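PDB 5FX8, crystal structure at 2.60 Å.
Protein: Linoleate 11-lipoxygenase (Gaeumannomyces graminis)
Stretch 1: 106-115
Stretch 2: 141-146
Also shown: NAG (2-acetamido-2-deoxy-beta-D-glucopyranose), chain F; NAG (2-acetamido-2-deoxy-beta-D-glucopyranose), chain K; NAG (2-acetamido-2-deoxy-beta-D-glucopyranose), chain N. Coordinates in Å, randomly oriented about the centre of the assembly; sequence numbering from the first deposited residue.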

# COMPACT_ATOMS: atom_id res chain seq x y z
N ASN A 106 10.59 8.22 1.14
CA ASN A 106 10.15 8.79 2.41
C ASN A 106 9.61 7.71 3.35
O ASN A 106 10.02 7.63 4.52
CB ASN A 106 9.12 9.87 2.08
CG ASN A 106 8.63 10.63 3.27
OD1 ASN A 106 8.86 10.29 4.41
ND2 ASN A 106 7.88 11.67 2.99
N GLN A 107 8.73 6.85 2.86
CA GLN A 107 8.16 5.84 3.74
C GLN A 107 9.22 4.84 4.22
O GLN A 107 9.18 4.40 5.37
CB GLN A 107 7.01 5.14 3.04
CG GLN A 107 6.36 4.02 3.83
CD GLN A 107 5.29 4.48 4.82
OE1 GLN A 107 4.86 5.61 4.80
NE2 GLN A 107 4.86 3.58 5.67
N THR A 108 10.19 4.49 3.37
CA THR A 108 11.21 3.54 3.79
C THR A 108 12.09 4.11 4.88
O THR A 108 12.31 3.47 5.92
CB THR A 108 12.06 3.12 2.61
OG1 THR A 108 11.23 2.72 1.53
CG2 THR A 108 12.89 1.95 2.99
N ALA A 109 12.63 5.31 4.64
CA ALA A 109 13.46 5.95 5.65
C ALA A 109 12.71 6.10 6.95
O ALA A 109 13.24 5.79 8.02
CB ALA A 109 13.94 7.31 5.15
N THR A 110 11.45 6.51 6.88
CA THR A 110 10.68 6.73 8.09
C THR A 110 10.50 5.45 8.86
O THR A 110 10.68 5.42 10.07
CB THR A 110 9.33 7.33 7.72
OG1 THR A 110 9.54 8.54 7.02
CG2 THR A 110 8.51 7.58 8.97
N ALA A 111 10.17 4.37 8.15
CA ALA A 111 9.93 3.09 8.80
C ALA A 111 11.19 2.58 9.49
O ALA A 111 11.11 2.05 10.60
CB ALA A 111 9.43 2.09 7.77
N TYR A 112 12.35 2.73 8.86
CA TYR A 112 13.58 2.31 9.51
C TYR A 112 13.85 3.14 10.76
O TYR A 112 14.21 2.59 11.81
CB TYR A 112 14.73 2.41 8.52
CG TYR A 112 14.79 1.23 7.61
CD1 TYR A 112 14.54 -0.03 8.10
CD2 TYR A 112 15.10 1.37 6.27
CE1 TYR A 112 14.59 -1.12 7.28
CE2 TYR A 112 15.16 0.29 5.45
CZ TYR A 112 14.89 -0.96 5.96
OH TYR A 112 14.95 -2.09 5.18
N ARG A 113 13.68 4.45 10.66
CA ARG A 113 13.86 5.30 11.84
C ARG A 113 12.92 4.89 12.98
O ARG A 113 13.36 4.68 14.12
CB ARG A 113 13.67 6.75 11.41
CG ARG A 113 13.87 7.76 12.47
CD ARG A 113 13.21 9.04 12.04
NE ARG A 113 13.48 9.28 10.63
CZ ARG A 113 12.71 10.04 9.85
NH1 ARG A 113 11.64 10.63 10.37
NH2 ARG A 113 13.02 10.22 8.56
N GLU A 114 11.63 4.71 12.70
CA GLU A 114 10.69 4.33 13.75
C GLU A 114 10.87 2.89 14.22
O GLU A 114 10.47 2.56 15.33
CB GLU A 114 9.24 4.58 13.29
CG GLU A 114 9.05 5.98 12.75
CD GLU A 114 7.61 6.45 12.67
OE1 GLU A 114 6.81 5.83 11.96
OE2 GLU A 114 7.27 7.47 13.30
N ALA A 115 11.44 2.03 13.39
CA ALA A 115 11.80 0.69 13.86
C ALA A 115 12.98 0.76 14.81
O ALA A 115 13.04 0.02 15.80
CB ALA A 115 12.14 -0.21 12.68
N HIS A 141 4.32 4.11 18.95
CA HIS A 141 5.30 4.02 17.90
C HIS A 141 4.62 4.02 16.55
O HIS A 141 3.40 3.93 16.44
CB HIS A 141 6.16 2.76 18.05
CG HIS A 141 7.00 2.75 19.29
ND1 HIS A 141 8.10 3.55 19.45
CD2 HIS A 141 6.89 2.02 20.43
CE1 HIS A 141 8.64 3.33 20.63
NE2 HIS A 141 7.92 2.41 21.25
N TRP A 142 5.46 4.15 15.52
CA TRP A 142 5.01 4.10 14.14
C TRP A 142 4.02 5.20 13.82
O TRP A 142 3.17 5.04 12.95
CB TRP A 142 4.40 2.74 13.82
CG TRP A 142 5.17 1.61 14.33
CD1 TRP A 142 4.90 0.87 15.43
CD2 TRP A 142 6.33 1.04 13.74
NE1 TRP A 142 5.83 -0.13 15.58
CE2 TRP A 142 6.72 -0.04 14.55
CE3 TRP A 142 7.09 1.34 12.61
CZ2 TRP A 142 7.83 -0.81 14.27
CZ3 TRP A 142 8.18 0.57 12.34
CH2 TRP A 142 8.55 -0.49 13.16
N LYS A 143 4.13 6.33 14.52
CA LYS A 143 3.22 7.44 14.32
C LYS A 143 3.35 8.07 12.94
O LYS A 143 2.38 8.66 12.45
CB LYS A 143 3.46 8.51 15.36
CG LYS A 143 2.87 8.18 16.68
CD LYS A 143 3.47 9.07 17.75
CE LYS A 143 2.52 9.30 18.92
NZ LYS A 143 3.19 10.17 19.94
N GLU A 144 4.53 8.01 12.32
CA GLU A 144 4.66 8.58 10.98
C GLU A 144 4.48 7.54 9.89
O GLU A 144 3.90 7.83 8.84
CB GLU A 144 6.00 9.29 10.84
CG GLU A 144 6.19 10.54 11.70
CD GLU A 144 7.66 10.97 11.82
OE1 GLU A 144 8.46 10.26 12.47
OE2 GLU A 144 8.02 12.02 11.27
N SER A 145 4.95 6.32 10.12
CA SER A 145 4.81 5.23 9.16
C SER A 145 3.38 4.77 9.05
O SER A 145 2.92 4.42 7.96
CB SER A 145 5.66 4.05 9.60
OG SER A 145 7.02 4.42 9.62
N VAL A 146 2.68 4.72 10.17
CA VAL A 146 1.31 4.26 10.22
C VAL A 146 0.49 5.29 10.98
O VAL A 146 0.09 5.04 12.12
CB VAL A 146 1.23 2.87 10.86
CG1 VAL A 146 -0.13 2.32 10.71
CG2 VAL A 146 2.26 1.98 10.21
C1 NAG F . 7.29 12.48 4.01
C2 NAG F . 7.53 13.95 3.68
C3 NAG F . 6.82 14.83 4.69
C4 NAG F . 5.35 14.47 4.75
C5 NAG F . 5.18 12.98 5.04
C6 NAG F . 3.74 12.54 4.97
C7 NAG F . 9.61 14.54 2.54
C8 NAG F . 11.08 14.78 2.69
N2 NAG F . 8.95 14.24 3.66
O3 NAG F . 7.00 16.19 4.29
O4 NAG F . 4.68 15.22 5.76
O5 NAG F . 5.89 12.22 4.06
O6 NAG F . 3.17 12.87 3.72
O7 NAG F . 9.04 14.62 1.46
C1 NAG K . 17.53 0.49 11.92
C2 NAG K . 16.95 -0.89 11.75
C3 NAG K . 17.84 -1.72 10.85
C4 NAG K . 18.03 -1.01 9.53
C5 NAG K . 18.60 0.36 9.80
C6 NAG K . 18.74 1.19 8.56
C7 NAG K . 15.74 -2.21 13.42
C8 NAG K . 15.75 -2.74 14.81
N2 NAG K . 16.80 -1.50 13.05
O3 NAG K . 17.22 -2.97 10.59
O4 NAG K . 18.90 -1.76 8.69
O5 NAG K . 17.71 1.08 10.66
O6 NAG K . 19.19 2.49 8.93
O7 NAG K . 14.82 -2.43 12.66
C1 NAG N . 12.59 13.13 13.39
C2 NAG N . 11.25 13.79 13.80
C3 NAG N . 10.32 13.92 12.59
C4 NAG N . 11.03 14.62 11.44
C5 NAG N . 12.29 13.84 11.09
C6 NAG N . 13.13 14.47 10.01
C7 NAG N . 10.53 13.45 16.14
C8 NAG N . 9.80 12.54 17.09
N2 NAG N . 10.60 13.04 14.86
O3 NAG N . 9.18 14.68 12.98
O4 NAG N . 10.18 14.74 10.31
O5 NAG N . 13.13 13.80 12.25
O6 NAG N . 14.49 14.09 10.19
O7 NAG N . 11.03 14.50 16.51
O HOH W 1 8.35 4.77 16.34

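The contact is a polar anchor, in which a buried carboxylate on a helix, that of Glu114, gathers the backbone amides of an irregular segment, with a tryptophan ring packed alongside. Residues 106-115 are helical, whereas 143-145 have helical phi/psi without the regular bonds; Val146 N nevertheless bonds to Trp142 O (2.8 Å). The two backbones come nearest, CA to CA, at Ala111 and Ser145, with CA atoms 5.6 Å apart, and at Glu114 and Trp142, at 5.7 Å.

Glu114 points toward the segment. Its OE1 accepts from Ser145 N and Ser145 OG, both at 2.7 Å, and its OE2 from Glu144 N at 3.0 Å, so main-chain amides lacking regular helical partners are met by a negative charge. About two turns earlier in the helix, Gln107 NE2 donates almost linearly to Ser145 O (3.1 Å, 171°), fixing that residue through its carbonyl as well.

The carboxylates of Glu114 and Glu144 lie close, OE2 to OE1 at 3.1 Å, an unfavourable pairing of two acceptors; a long salt bridge from Arg113 NH1 to Glu144 OE1 (3.8 Å) partly offsets the charge. Trp142 starts away from the helix, but its ring returns to it, CH2 lying 3.6 Å from Ala115 CB. A water accepts from Trp142 N (3.1 Å) and donates to Glu114 O (3.2 Å), bridging the two backbones.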